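Local structure of pheromone cOB1/lipoprotein, YaeC family (Enterococcus faecalis, 4EF1) at residues V8-P12 with T36-Y41; N45-E49 with D72-V76; S103-V107 with E169-L174; G125-K130 with D142-K148; R225-Q230 with V242-E246. The protein probably binds methionine at the cell surface as the lipid-anchored substrate-binding component of an importer, and is also the precursor of the pheromone cOB1. All blocks are in the same frame, centred on the assembly; numbering follows the deposited sequence. Where two conformers were deposited one is given.

Contact 1 of 5, residues V8-P12 with T36-Y41. With MSE (selenomethionine), chain C.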
# COMPACT_ATOMS: atom_id res chain seq x y z
N VAL A 8 16.72 3.13 6.30
CA VAL A 8 15.32 3.17 5.84
C VAL A 8 14.51 1.94 6.30
O VAL A 8 14.95 0.78 6.14
CB VAL A 8 15.23 3.36 4.31
CG1 VAL A 8 13.80 3.62 3.91
CG2 VAL A 8 16.14 4.52 3.85
N GLY A 9 13.36 2.16 6.92
CA GLY A 9 12.48 1.05 7.34
C GLY A 9 11.51 0.77 6.22
O GLY A 9 11.02 1.72 5.57
N ALA A 10 11.22 -0.51 5.98
CA ALA A 10 10.39 -0.89 4.80
C ALA A 10 9.63 -2.19 4.99
O ALA A 10 10.07 -3.03 5.74
CB ALA A 10 11.28 -1.01 3.59
N SER A 11 8.55 -2.36 4.20
CA SER A 11 7.84 -3.61 4.13
C SER A 11 8.79 -4.56 3.38
O SER A 11 9.59 -4.06 2.57
CB SER A 11 6.55 -3.48 3.36
OG SER A 11 5.58 -2.62 4.01
N PRO A 12 8.70 -5.88 3.61
CA PRO A 12 9.63 -6.84 2.96
C PRO A 12 9.67 -6.79 1.44
O PRO A 12 10.74 -6.81 0.83
CB PRO A 12 9.11 -8.20 3.40
CG PRO A 12 8.35 -7.96 4.65
CD PRO A 12 7.77 -6.58 4.53
N THR A 36 15.87 -1.74 7.31
CA THR A 36 15.27 -2.49 8.45
C THR A 36 13.90 -2.89 7.94
O THR A 36 13.21 -2.04 7.41
CB THR A 36 15.15 -1.62 9.70
OG1 THR A 36 16.47 -1.25 10.11
CG2 THR A 36 14.49 -2.38 10.87
N THR A 37 13.55 -4.18 8.04
CA THR A 37 12.27 -4.71 7.54
C THR A 37 11.25 -4.76 8.70
O THR A 37 11.61 -5.15 9.81
CB THR A 37 12.49 -6.10 6.87
OG1 THR A 37 13.26 -5.93 5.67
CG2 THR A 37 11.17 -6.80 6.55
N TYR A 38 10.03 -4.36 8.42
CA TYR A 38 8.88 -4.37 9.35
C TYR A 38 7.72 -5.13 8.69
O TYR A 38 7.49 -4.99 7.48
CB TYR A 38 8.40 -2.95 9.67
CG TYR A 38 9.41 -2.13 10.40
CD1 TYR A 38 9.50 -2.18 11.79
CD2 TYR A 38 10.33 -1.33 9.71
CE1 TYR A 38 10.48 -1.47 12.47
CE2 TYR A 38 11.31 -0.60 10.41
CZ TYR A 38 11.37 -0.68 11.78
OH TYR A 38 12.33 0.01 12.48
N THR A 39 7.02 -5.93 9.48
CA THR A 39 5.92 -6.77 9.00
C THR A 39 4.53 -6.15 9.21
O THR A 39 3.55 -6.77 8.86
CB THR A 39 5.99 -8.13 9.75
OG1 THR A 39 5.85 -7.91 11.16
CG2 THR A 39 7.35 -8.81 9.51
N ASP A 40 4.49 -4.91 9.73
CA ASP A 40 3.21 -4.26 10.02
C ASP A 40 3.19 -2.82 9.54
O ASP A 40 4.12 -2.36 8.86
CB ASP A 40 2.97 -4.30 11.53
CG ASP A 40 3.86 -3.33 12.26
OD1 ASP A 40 5.07 -3.32 11.96
OD2 ASP A 40 3.34 -2.55 13.04
N TYR A 41 2.10 -2.10 9.86
CA TYR A 41 1.93 -0.73 9.40
C TYR A 41 1.99 0.31 10.52
O TYR A 41 1.79 1.49 10.25
CB TYR A 41 0.61 -0.57 8.60
CG TYR A 41 0.44 -1.23 7.23
CD1 TYR A 41 1.52 -1.78 6.54
CD2 TYR A 41 -0.83 -1.27 6.61
CE1 TYR A 41 1.34 -2.36 5.29
CE2 TYR A 41 -0.98 -1.83 5.37
CZ TYR A 41 0.10 -2.38 4.72
OH TYR A 41 -0.05 -2.95 3.48
N MSE C . 1.89 -1.08 0.32
CA MSE C . 0.48 -0.75 0.78
C MSE C . -0.45 -0.36 -0.37
O MSE C . -0.04 0.42 -1.25
OXT MSE C . -1.64 -0.75 -0.39
CB MSE C . 0.47 0.32 1.87
CG MSE C . -0.89 0.60 2.51
SE MSE C . -0.82 2.15 3.65
CE MSE C . 0.34 1.45 5.11
O HOH W 1 5.07 -3.61 6.57

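Contact 2 of 5, residues N45-E49 with D72-V76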
# COMPACT_ATOMS: atom_id res chain seq x y z
N ASN A 45 6.32 3.67 11.46
CA ASN A 45 6.09 5.03 11.91
C ASN A 45 6.61 5.27 13.33
O ASN A 45 7.23 6.31 13.56
CB ASN A 45 4.63 5.45 11.76
CG ASN A 45 4.27 5.84 10.32
OD1 ASN A 45 5.11 6.31 9.56
ND2 ASN A 45 2.99 5.71 9.97
N LYS A 46 6.37 4.33 14.27
CA LYS A 46 6.94 4.45 15.62
C LYS A 46 8.46 4.57 15.52
O LYS A 46 9.06 5.45 16.14
CB LYS A 46 6.57 3.26 16.53
CG LYS A 46 5.09 3.22 16.95
CD LYS A 46 4.80 2.21 18.07
CE LYS A 46 3.35 2.31 18.53
NZ LYS A 46 2.99 3.64 19.10
N ALA A 47 9.07 3.70 14.73
CA ALA A 47 10.53 3.70 14.53
C ALA A 47 11.12 5.02 13.96
O ALA A 47 12.20 5.44 14.34
CB ALA A 47 10.94 2.50 13.67
N LEU A 48 10.39 5.64 13.02
CA LEU A 48 10.79 6.91 12.44
C LEU A 48 10.73 8.02 13.48
O LEU A 48 11.66 8.81 13.62
CB LEU A 48 9.96 7.25 11.20
CG LEU A 48 10.19 8.60 10.51
CD1 LEU A 48 11.65 8.63 10.01
CD2 LEU A 48 9.21 8.77 9.36
N GLU A 49 9.67 8.05 14.27
CA GLU A 49 9.60 9.04 15.34
C GLU A 49 10.70 8.87 16.38
O GLU A 49 11.27 9.85 16.84
CB GLU A 49 8.25 8.99 16.02
CG GLU A 49 8.12 9.98 17.16
CD GLU A 49 6.78 9.92 17.83
OE1 GLU A 49 6.41 8.83 18.32
OE2 GLU A 49 6.11 10.96 17.89
N ASP A 72 -0.00 12.44 16.35
CA ASP A 72 0.76 13.70 16.43
C ASP A 72 2.19 13.54 15.91
O ASP A 72 3.12 14.16 16.44
CB ASP A 72 0.78 14.29 17.85
CG ASP A 72 -0.59 14.69 18.34
OD1 ASP A 72 -1.57 14.45 17.62
OD2 ASP A 72 -0.69 15.24 19.45
N TYR A 73 2.37 12.71 14.89
CA TYR A 73 3.71 12.53 14.34
C TYR A 73 4.11 13.77 13.56
O TYR A 73 3.36 14.21 12.70
CB TYR A 73 3.77 11.35 13.38
CG TYR A 73 3.62 9.98 13.95
CD1 TYR A 73 4.27 9.60 15.12
CD2 TYR A 73 2.89 9.02 13.26
CE1 TYR A 73 4.15 8.32 15.61
CE2 TYR A 73 2.77 7.74 13.74
CZ TYR A 73 3.43 7.40 14.90
OH TYR A 73 3.27 6.14 15.35
N ASP A 74 5.32 14.29 13.81
CA ASP A 74 5.84 15.47 13.12
C ASP A 74 6.71 14.98 11.94
O ASP A 74 7.94 15.04 11.98
CB ASP A 74 6.60 16.33 14.14
CG ASP A 74 7.10 17.65 13.57
OD1 ASP A 74 6.49 18.16 12.61
OD2 ASP A 74 8.11 18.17 14.12
N PHE A 75 6.04 14.48 10.90
CA PHE A 75 6.68 13.93 9.71
C PHE A 75 6.33 14.72 8.45
O PHE A 75 5.42 15.54 8.45
CB PHE A 75 6.17 12.51 9.43
CG PHE A 75 6.41 11.50 10.52
CD1 PHE A 75 7.38 11.66 11.53
CD2 PHE A 75 5.73 10.29 10.46
CE1 PHE A 75 7.58 10.67 12.49
CE2 PHE A 75 5.92 9.31 11.43
CZ PHE A 75 6.85 9.49 12.43
N VAL A 76 7.06 14.44 7.38
CA VAL A 76 6.80 15.01 6.06
C VAL A 76 6.93 13.92 4.97
O VAL A 76 7.58 12.92 5.11
CB VAL A 76 7.71 16.25 5.72
CG1 VAL A 76 7.41 17.42 6.60
CG2 VAL A 76 9.19 15.88 5.78
O HOH W 2 6.78 13.12 15.85

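Contact 3 of 5, residues S103-V107 with E169-L174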
# COMPACT_ATOMS: atom_id res chain seq x y z
N SER A 103 -23.20 -12.15 1.00
CA SER A 103 -21.86 -12.57 1.30
C SER A 103 -21.13 -11.44 2.05
O SER A 103 -21.45 -10.26 1.88
CB SER A 103 -21.09 -12.94 0.02
OG SER A 103 -21.64 -14.08 -0.63
N THR A 104 -20.16 -11.83 2.86
CA THR A 104 -19.29 -10.92 3.58
C THR A 104 -17.96 -10.75 2.82
O THR A 104 -17.30 -11.75 2.45
CB THR A 104 -19.03 -11.42 5.02
OG1 THR A 104 -20.30 -11.64 5.68
CG2 THR A 104 -18.13 -10.42 5.83
N ILE A 105 -17.58 -9.49 2.63
CA ILE A 105 -16.32 -9.10 2.04
C ILE A 105 -15.46 -8.66 3.21
O ILE A 105 -15.89 -7.85 4.05
CB ILE A 105 -16.51 -7.96 1.01
CG1 ILE A 105 -17.52 -8.33 -0.08
CG2 ILE A 105 -15.17 -7.53 0.39
CD1 ILE A 105 -17.14 -9.52 -0.94
N TYR A 106 -14.27 -9.26 3.31
CA TYR A 106 -13.31 -8.98 4.38
C TYR A 106 -12.25 -7.98 3.92
O TYR A 106 -11.61 -8.17 2.87
CB TYR A 106 -12.59 -10.26 4.87
CG TYR A 106 -13.40 -11.08 5.84
CD1 TYR A 106 -14.52 -11.77 5.41
CD2 TYR A 106 -13.05 -11.17 7.22
CE1 TYR A 106 -15.26 -12.53 6.30
CE2 TYR A 106 -13.82 -11.91 8.10
CZ TYR A 106 -14.90 -12.60 7.63
OH TYR A 106 -15.66 -13.35 8.49
N VAL A 107 -12.15 -6.89 4.68
CA VAL A 107 -11.16 -5.84 4.43
C VAL A 107 -10.45 -5.57 5.75
O VAL A 107 -10.97 -5.91 6.83
CB VAL A 107 -11.80 -4.55 3.84
CG1 VAL A 107 -12.54 -4.86 2.54
CG2 VAL A 107 -12.70 -3.87 4.86
N GLU A 169 -12.11 -17.55 4.61
CA GLU A 169 -13.07 -16.79 5.42
C GLU A 169 -13.67 -15.69 4.58
O GLU A 169 -12.96 -14.90 3.99
CB GLU A 169 -12.43 -16.18 6.66
CG GLU A 169 -12.06 -17.20 7.73
CD GLU A 169 -12.16 -16.63 9.14
OE1 GLU A 169 -13.08 -15.82 9.43
OE2 GLU A 169 -11.30 -17.01 9.98
N GLY A 170 -14.99 -15.65 4.50
CA GLY A 170 -15.70 -14.69 3.65
C GLY A 170 -15.69 -15.08 2.19
O GLY A 170 -14.93 -15.98 1.77
N ALA A 171 -16.50 -14.38 1.39
CA ALA A 171 -16.56 -14.65 -0.06
C ALA A 171 -15.33 -14.09 -0.80
O ALA A 171 -14.91 -14.65 -1.84
CB ALA A 171 -17.84 -14.09 -0.68
N ALA A 172 -14.75 -13.02 -0.26
CA ALA A 172 -13.54 -12.40 -0.86
C ALA A 172 -12.83 -11.53 0.18
O ALA A 172 -13.46 -11.08 1.15
CB ALA A 172 -13.88 -11.60 -2.11
N VAL A 173 -11.53 -11.30 -0.04
CA VAL A 173 -10.65 -10.65 0.91
C VAL A 173 -9.84 -9.55 0.18
O VAL A 173 -9.25 -9.84 -0.85
CB VAL A 173 -9.68 -11.69 1.57
CG1 VAL A 173 -8.80 -11.07 2.67
CG2 VAL A 173 -10.48 -12.85 2.21
N LEU A 174 -9.85 -8.30 0.66
CA LEU A 174 -8.92 -7.24 0.14
C LEU A 174 -7.53 -7.40 0.79
O LEU A 174 -7.43 -7.36 2.00
CB LEU A 174 -9.46 -5.84 0.45
CG LEU A 174 -8.85 -4.64 -0.31
CD1 LEU A 174 -9.38 -4.55 -1.76
CD2 LEU A 174 -9.12 -3.36 0.46

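Contact 4 of 5, residues G125-K130 with D142-K148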
# COMPACT_ATOMS: atom_id res chain seq x y z
N GLY A 125 -20.02 -2.41 -10.79
CA GLY A 125 -21.45 -2.19 -10.88
C GLY A 125 -22.26 -2.81 -9.75
O GLY A 125 -23.48 -2.88 -9.85
N LEU A 126 -21.60 -3.20 -8.66
CA LEU A 126 -22.30 -3.86 -7.49
C LEU A 126 -22.74 -2.90 -6.40
O LEU A 126 -23.62 -3.25 -5.63
CB LEU A 126 -21.40 -4.90 -6.85
CG LEU A 126 -21.09 -6.11 -7.77
CD1 LEU A 126 -20.12 -7.04 -7.07
CD2 LEU A 126 -22.40 -6.80 -8.15
N ILE A 127 -22.11 -1.75 -6.29
CA ILE A 127 -22.55 -0.72 -5.35
C ILE A 127 -22.48 0.69 -5.96
O ILE A 127 -21.78 0.93 -6.93
CB ILE A 127 -21.72 -0.69 -4.04
CG1 ILE A 127 -20.27 -0.22 -4.28
CG2 ILE A 127 -21.84 -2.02 -3.23
CD1 ILE A 127 -19.47 0.10 -3.03
N THR A 128 -23.23 1.61 -5.36
CA THR A 128 -23.07 3.04 -5.62
C THR A 128 -22.91 3.72 -4.24
O THR A 128 -23.29 3.15 -3.22
CB THR A 128 -24.26 3.63 -6.37
OG1 THR A 128 -25.42 3.63 -5.54
CG2 THR A 128 -24.49 2.86 -7.66
N LEU A 129 -22.32 4.92 -4.22
CA LEU A 129 -22.17 5.71 -2.99
C LEU A 129 -23.24 6.78 -2.99
O LEU A 129 -23.71 7.18 -4.06
CB LEU A 129 -20.76 6.30 -2.89
CG LEU A 129 -19.66 5.24 -2.92
CD1 LEU A 129 -18.25 5.78 -2.68
CD2 LEU A 129 -19.97 4.13 -1.92
N LYS A 130 -23.67 7.22 -1.80
CA LYS A 130 -24.74 8.22 -1.69
C LYS A 130 -24.35 9.53 -2.37
O LYS A 130 -23.16 9.85 -2.44
CB LYS A 130 -25.08 8.54 -0.22
CG LYS A 130 -25.84 7.46 0.52
CD LYS A 130 -25.92 7.75 2.01
CE LYS A 130 -26.36 6.53 2.79
NZ LYS A 130 -26.13 6.71 4.25
N ASP A 142 -21.49 5.01 3.62
CA ASP A 142 -21.77 5.86 2.46
C ASP A 142 -22.39 5.10 1.28
O ASP A 142 -22.79 5.73 0.29
CB ASP A 142 -20.52 6.57 2.01
CG ASP A 142 -20.02 7.55 3.05
OD1 ASP A 142 -20.86 8.26 3.68
OD2 ASP A 142 -18.79 7.62 3.20
N ILE A 143 -22.54 3.79 1.41
CA ILE A 143 -23.14 2.99 0.36
C ILE A 143 -24.60 3.33 0.20
O ILE A 143 -25.33 3.39 1.18
CB ILE A 143 -22.99 1.48 0.63
CG1 ILE A 143 -21.53 1.07 0.58
CG2 ILE A 143 -23.84 0.67 -0.34
CD1 ILE A 143 -21.34 -0.37 1.03
N ASP A 144 -25.00 3.50 -1.06
CA ASP A 144 -26.37 3.71 -1.46
C ASP A 144 -26.90 2.40 -2.09
O ASP A 144 -27.55 1.63 -1.39
CB ASP A 144 -26.44 4.92 -2.40
CG ASP A 144 -27.81 5.16 -2.97
OD1 ASP A 144 -28.81 4.64 -2.42
OD2 ASP A 144 -27.87 5.90 -3.96
N LYS A 145 -26.66 2.16 -3.39
CA LYS A 145 -27.06 0.89 -4.01
C LYS A 145 -26.10 -0.19 -3.56
O LYS A 145 -24.91 0.06 -3.51
CB LYS A 145 -27.11 0.95 -5.55
CG LYS A 145 -28.22 1.84 -6.15
CD LYS A 145 -29.56 1.13 -6.16
CE LYS A 145 -30.69 1.89 -6.81
NZ LYS A 145 -32.00 1.17 -6.67
N ASN A 146 -26.63 -1.37 -3.23
CA ASN A 146 -25.85 -2.59 -2.87
C ASN A 146 -26.66 -3.76 -3.46
O ASN A 146 -27.51 -4.36 -2.77
CB ASN A 146 -25.71 -2.70 -1.35
CG ASN A 146 -24.71 -3.77 -0.93
OD1 ASN A 146 -24.27 -4.60 -1.74
ND2 ASN A 146 -24.29 -3.72 0.33
N THR A 147 -26.36 -4.07 -4.73
CA THR A 147 -27.16 -5.03 -5.51
C THR A 147 -27.17 -6.43 -4.89
O THR A 147 -28.22 -7.06 -4.82
CB THR A 147 -26.68 -5.06 -6.98
OG1 THR A 147 -26.76 -3.73 -7.52
CG2 THR A 147 -27.50 -6.03 -7.83
N LYS A 148 -26.02 -6.89 -4.44
CA LYS A 148 -25.91 -8.22 -3.82
C LYS A 148 -26.08 -8.20 -2.29
O LYS A 148 -25.91 -9.21 -1.65
CB LYS A 148 -24.56 -8.87 -4.22
CG LYS A 148 -24.51 -9.30 -5.66
CD LYS A 148 -23.15 -9.92 -5.97
CE LYS A 148 -23.15 -10.60 -7.32
NZ LYS A 148 -24.04 -11.78 -7.44
O HOH W 3 -25.24 -5.22 -9.94
O HOH W 4 -23.59 -5.65 -4.31
O HOH W 5 -26.41 5.88 -6.47

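Contact 5 of 5, residues R225-Q230 with V242-E246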
# COMPACT_ATOMS: atom_id res chain seq x y z
N ARG A 225 13.33 6.84 -8.45
CA ARG A 225 12.54 7.24 -9.63
C ARG A 225 13.30 7.18 -10.94
O ARG A 225 12.70 7.41 -12.02
CB ARG A 225 12.01 8.66 -9.44
CG ARG A 225 11.04 8.79 -8.29
CD ARG A 225 10.74 10.25 -8.07
NE ARG A 225 9.57 10.46 -7.24
CZ ARG A 225 9.21 11.64 -6.71
NH1 ARG A 225 9.94 12.75 -6.90
NH2 ARG A 225 8.10 11.73 -6.00
N SER A 226 14.60 6.88 -10.92
CA SER A 226 15.38 6.89 -12.17
C SER A 226 14.89 5.80 -13.12
O SER A 226 14.41 4.77 -12.65
CB SER A 226 16.88 6.69 -11.91
OG SER A 226 17.12 5.41 -11.34
N LYS A 227 15.00 6.04 -14.42
CA LYS A 227 14.46 5.17 -15.45
C LYS A 227 14.94 3.72 -15.29
O LYS A 227 14.12 2.82 -15.37
CB LYS A 227 14.82 5.68 -16.86
CG LYS A 227 14.33 4.83 -18.03
CD LYS A 227 14.92 5.28 -19.35
CE LYS A 227 14.44 4.41 -20.54
NZ LYS A 227 12.96 4.36 -20.71
N GLU A 228 16.25 3.51 -15.06
CA GLU A 228 16.80 2.14 -14.94
C GLU A 228 16.15 1.39 -13.73
O GLU A 228 15.83 0.23 -13.84
CB GLU A 228 18.34 2.13 -14.86
CG GLU A 228 18.87 2.63 -13.51
CD GLU A 228 20.31 3.10 -13.50
OE1 GLU A 228 21.24 2.26 -13.51
OE2 GLU A 228 20.52 4.33 -13.40
N VAL A 229 15.89 2.09 -12.63
CA VAL A 229 15.28 1.46 -11.45
C VAL A 229 13.80 1.20 -11.70
O VAL A 229 13.31 0.13 -11.42
CB VAL A 229 15.52 2.28 -10.15
CG1 VAL A 229 14.76 1.69 -8.98
CG2 VAL A 229 17.03 2.43 -9.86
N GLN A 230 13.08 2.18 -12.26
CA GLN A 230 11.66 1.99 -12.59
C GLN A 230 11.44 0.79 -13.54
O GLN A 230 10.53 0.01 -13.34
CB GLN A 230 11.11 3.28 -13.20
CG GLN A 230 11.09 4.42 -12.17
CD GLN A 230 10.34 5.62 -12.68
OE1 GLN A 230 10.46 5.99 -13.82
NE2 GLN A 230 9.56 6.21 -11.84
N VAL A 242 3.83 -0.42 -9.66
CA VAL A 242 3.81 0.56 -10.78
C VAL A 242 4.60 1.80 -10.34
O VAL A 242 4.13 2.57 -9.47
CB VAL A 242 2.37 0.99 -11.15
CG1 VAL A 242 2.39 2.05 -12.25
CG2 VAL A 242 1.47 -0.20 -11.51
N PRO A 243 5.81 1.97 -10.88
CA PRO A 243 6.60 3.16 -10.53
C PRO A 243 5.89 4.44 -10.91
O PRO A 243 5.19 4.47 -11.97
CB PRO A 243 7.88 2.97 -11.36
CG PRO A 243 7.95 1.52 -11.66
CD PRO A 243 6.52 1.10 -11.83
N VAL A 244 6.03 5.47 -10.08
CA VAL A 244 5.56 6.83 -10.40
C VAL A 244 6.71 7.83 -10.33
O VAL A 244 7.70 7.62 -9.65
CB VAL A 244 4.41 7.32 -9.51
CG1 VAL A 244 3.21 6.43 -9.72
CG2 VAL A 244 4.81 7.39 -8.03
N ASN A 245 6.54 8.93 -11.04
CA ASN A 245 7.53 10.02 -11.14
C ASN A 245 7.28 11.23 -10.23
O ASN A 245 8.12 12.08 -10.12
CB ASN A 245 7.58 10.51 -12.59
CG ASN A 245 8.16 9.47 -13.53
OD1 ASN A 245 9.17 8.81 -13.20
ND2 ASN A 245 7.56 9.34 -14.72
N GLU A 246 6.13 11.28 -9.56
CA GLU A 246 5.75 12.42 -8.76
C GLU A 246 4.66 11.94 -7.81
O GLU A 246 4.14 10.85 -7.97
CB GLU A 246 5.21 13.55 -9.65
CG GLU A 246 3.94 13.19 -10.40
CD GLU A 246 3.38 14.33 -11.25
OE1 GLU A 246 4.00 15.42 -11.32
OE2 GLU A 246 2.29 14.14 -11.83
OXT GLU A 246 4.27 12.64 -6.89

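Contact 1 of 5, residues V8-P12 with T36-Y41
A parallel beta-alpha-beta unit closes where Val8, Gly9 and Ala10 of strand 4-10 meet Thr36 and Thr37 of strand 31-37, and the two strands then run on into loops that reach the ligand site. Thr36 N gives its hydrogen to Val8 O at 2.9 Å, and Ala10 N returns a bond to Thr36 O at 2.9 Å. A third bond, Tyr38 N to Ala10 O at 3.0 Å, carries the pairing past the strand end. Gly9 has no side chain, and the Tyr38 ring comes up edge-on beside it, with CE2 3.7 Å from Gly9 CA. Farther along, Thr37 in one of its two conformers sets OG1 anti to its carbonyl carbon (chi1 -68°), leaving CG2 anti to the nitrogen and 3.6 Å from Pro12 CG, the side chains crossing at about a right angle. The loops are tied by one water, which accepts from Ser11 OG and donates to the carbonyls of Tyr38 and Asp40. Tyr41 ends the segment as a floor of the pocket: the CE methyl of the bound selenomethionine sits 3.3 Å above the centre of its ring plane, while the phenol oxygen is hydrogen-bonded to Asn178. Around this core, helix 12-28 packs on Val8, Ala10 and Thr37, helix 43-50 meets Tyr38, and strand 55-60 bonds to Gly9.

Contact 2 of 5, residues N45-E49 with D72-V76
Asn45 opens the face of helix 43-50 that packs on Tyr73 and Phe75, the aromatic residues that lead from helix 61-71 into strand 75-83 of the six-stranded sheet, in the domain that begins at the N terminus. The CB of Asn45 lies 3.6 Å from CE2 of Tyr73, and its amide plane is turned 55° from that ring; OD1 is occupied by Gln59 and Asn56. The backbone oxygen of Asn45 accepts the helical bond from Glu49 N and also touches the edge of Phe75, 3.4 Å from CZ. Lys46 adds a marginal contact through its backbone, its N 3.7 Å from Tyr73 OH. One turn on, Leu48 meets Phe75 head-on: CD2 stands 3.8 Å from the ring centroid and only 3° off the normal, a CH-pi contact. The other face of the same ring is taken by Tyr73, and thus Phe75 is held between the CD2 methyl of Leu48 and CB of Tyr73, two residues earlier. Glu49 completes the row. With CG anti to the main-chain nitrogen (chi1 179°) and the chain extended, its carboxylate reaches the edge of the Tyr73 ring, standing nearly upright to it. OE1 comes 3.6 Å from Tyr73 CE1, and a water links the carboxylate to the backbone, giving to Glu49 OE2 at 3.0 Å and receiving from Asp74 N at 2.8 Å.

Contact 3 of 5, residues S103-V107 with E169-L174
Tyr106 swings its CG anti to its carbonyl carbon (chi1 -81°), which lays the ring along the 169-174 segment and brings CE1 to 3.4 Å from Gly170 CA. That glycine has positive phi and no side chain, and the ring takes up the place beside it. Over one face of the ring lies CB of Glu169, whose bent side chain carries the carboxylate round to the phenol end. The two planes stand 77° apart, and OE1 remains 3.7 Å from Tyr106 OH, near but not a bond. At the other end Val107, in one of its two conformers, has CG1 anti to the carbonyl carbon and sets that methyl 3.8 Å from CB of Leu174. Between these side chains the backbones pair in parallel. Tyr106 N gives to Ala172 O at 2.9 Å in the plane of that carbonyl, and Leu174 N gives to Tyr106 O at 2.8 Å. Both the N-H and the C=O of Tyr106 are thereby spent on the same neighbouring strand. Before the regular pairing begins, Ala171 N bonds to Thr104 O at 2.9 Å. Nearby, Ser103 CB meets Ala171 CB at 3.5 Å. Ala172 N, at this irregular start, is buried with no partner in the model. Helix 161-166 packs on Tyr106 and Val173, whereas helix 114-123 packs on Val107 and Leu174. Residues 104-107 and 172-174, inclined at 24°, thus belong to adjacent parallel strands of an alpha/beta sheet, the arrangement expected of the second domain in a periplasmic-binding-protein fold.

Contact 4 of 5, residues G125-K130 with D142-K148
Among the flat groups of this contact are the amide of Asn146 and the carboxylate of Asp144. The amide oxygen OD1 of Asn146 lies 3.8 Å from CG2 of Ile127 and takes bonds from Leu150 N and from a water, while OD2 of Asp144 accepts from a second water, which is also hydrogen-bonded to Thr128 OG1. Between them the antiparallel strands 127-129 and 143-146 are disturbed by a classic beta bulge, with Asp144 and Lys145 both facing Thr128. Three bonds from the other strand gather on this threonine. Its N gives to Lys145 O at 2.9 Å, its O receives Asp144 N at 2.8 Å, and its hydroxyl receives Lys145 N at 2.9 Å. The last depends on chi1 of 68°, which sets OG1 between the threonine's nitrogen and carbonyl carbon and directs it to the amide of Lys145. Thr128 and Lys145 then run side by side, CB of Lys145 being 3.2 Å from OG1. Lys130 N closes one end, 2.7 Å from Asp142 O; Thr147 N closes the other, 3.0 Å from Leu126 O. Ile127 and Ile143 turn to Leu118 of helix 114-123, tying the hairpin to the domain, and the Lys130 ammonium is bonded to Asp141 O. Here a side-chain oxygen does the work of a main-chain acceptor, and the bulge interrupts the register without costing Lys145 N its bond.

Contact 5 of 5, residues R225-Q230 with V242-E246
Gln230 and Pro243 lie alongside with opposed directions, the aliphatic part of the glutamine against the proline ring with CG 3.6 Å from Pro243 CB. The same ring leans on the backbone of helix 227-236, its CG 3.4 Å from Gln230 O. Beyond CG the glutamine chain stays extended and carries its amide obliquely across that of Asn245, the two planes being 41° apart. One bond joins them, from Gln230 NE2 to Asn245 OD1 at 3.0 Å. It is bent, and the donor stands 46° above the carbonyl plane of the asparagine, away from a lone-pair direction. Gln230 OE1 also lies 3.2 Å from OD1, two acceptors brought together, which should weaken the gain from the bond. Arg225 approaches from a different side. Its CG is anti to the carbonyl carbon (chi1 -65°), and the chain, extended to NE, carries the guanidinium over the last residues and lays one face against their backbone. Asn245 O is 3.5 Å above that plane, not over its centre, and NH2 lies 3.7 Å from Glu246 CA. NE and NH2 are bonded outside the two segments, NH2 giving to Ala80 O in strand 75-83. The C-terminal carboxylate is near but poorly aligned, OXT being 4.0 Å from NH2 and well out of the guanidinium plane. Attraction between these charges is therefore probably diffuse: on this surface, one bent amide bond, apolar contact between Gln230 and Pro243 and a guanidinium face laid on the Asn245 carbonyl fasten the C-terminal tail to helix 227-236 and the residue before its cap.

From the N terminus, contact 1 closes the first beta-alpha-beta unit, pairing strands 4-10 and 31-37. Contact 2 follows in series, bringing helix 43-50 back onto the start of strand 75-83; the two touch where the Tyr38 hydroxyl packs on Ala47. The chain then passes into the other domain, where contact 3 closes a long loop between strands 104-108 and 172-175, and the two-stranded hairpin of contact 4 is nested inside it, about 5 Å away at the nearest atoms. Contact 5, last in the chain, returns to the first sheet: strand 242-243 is one edge, strand 31-37 of contact 1 the other, and 242-243 neighbours strand 75-83 of contact 2. No two contacts cross.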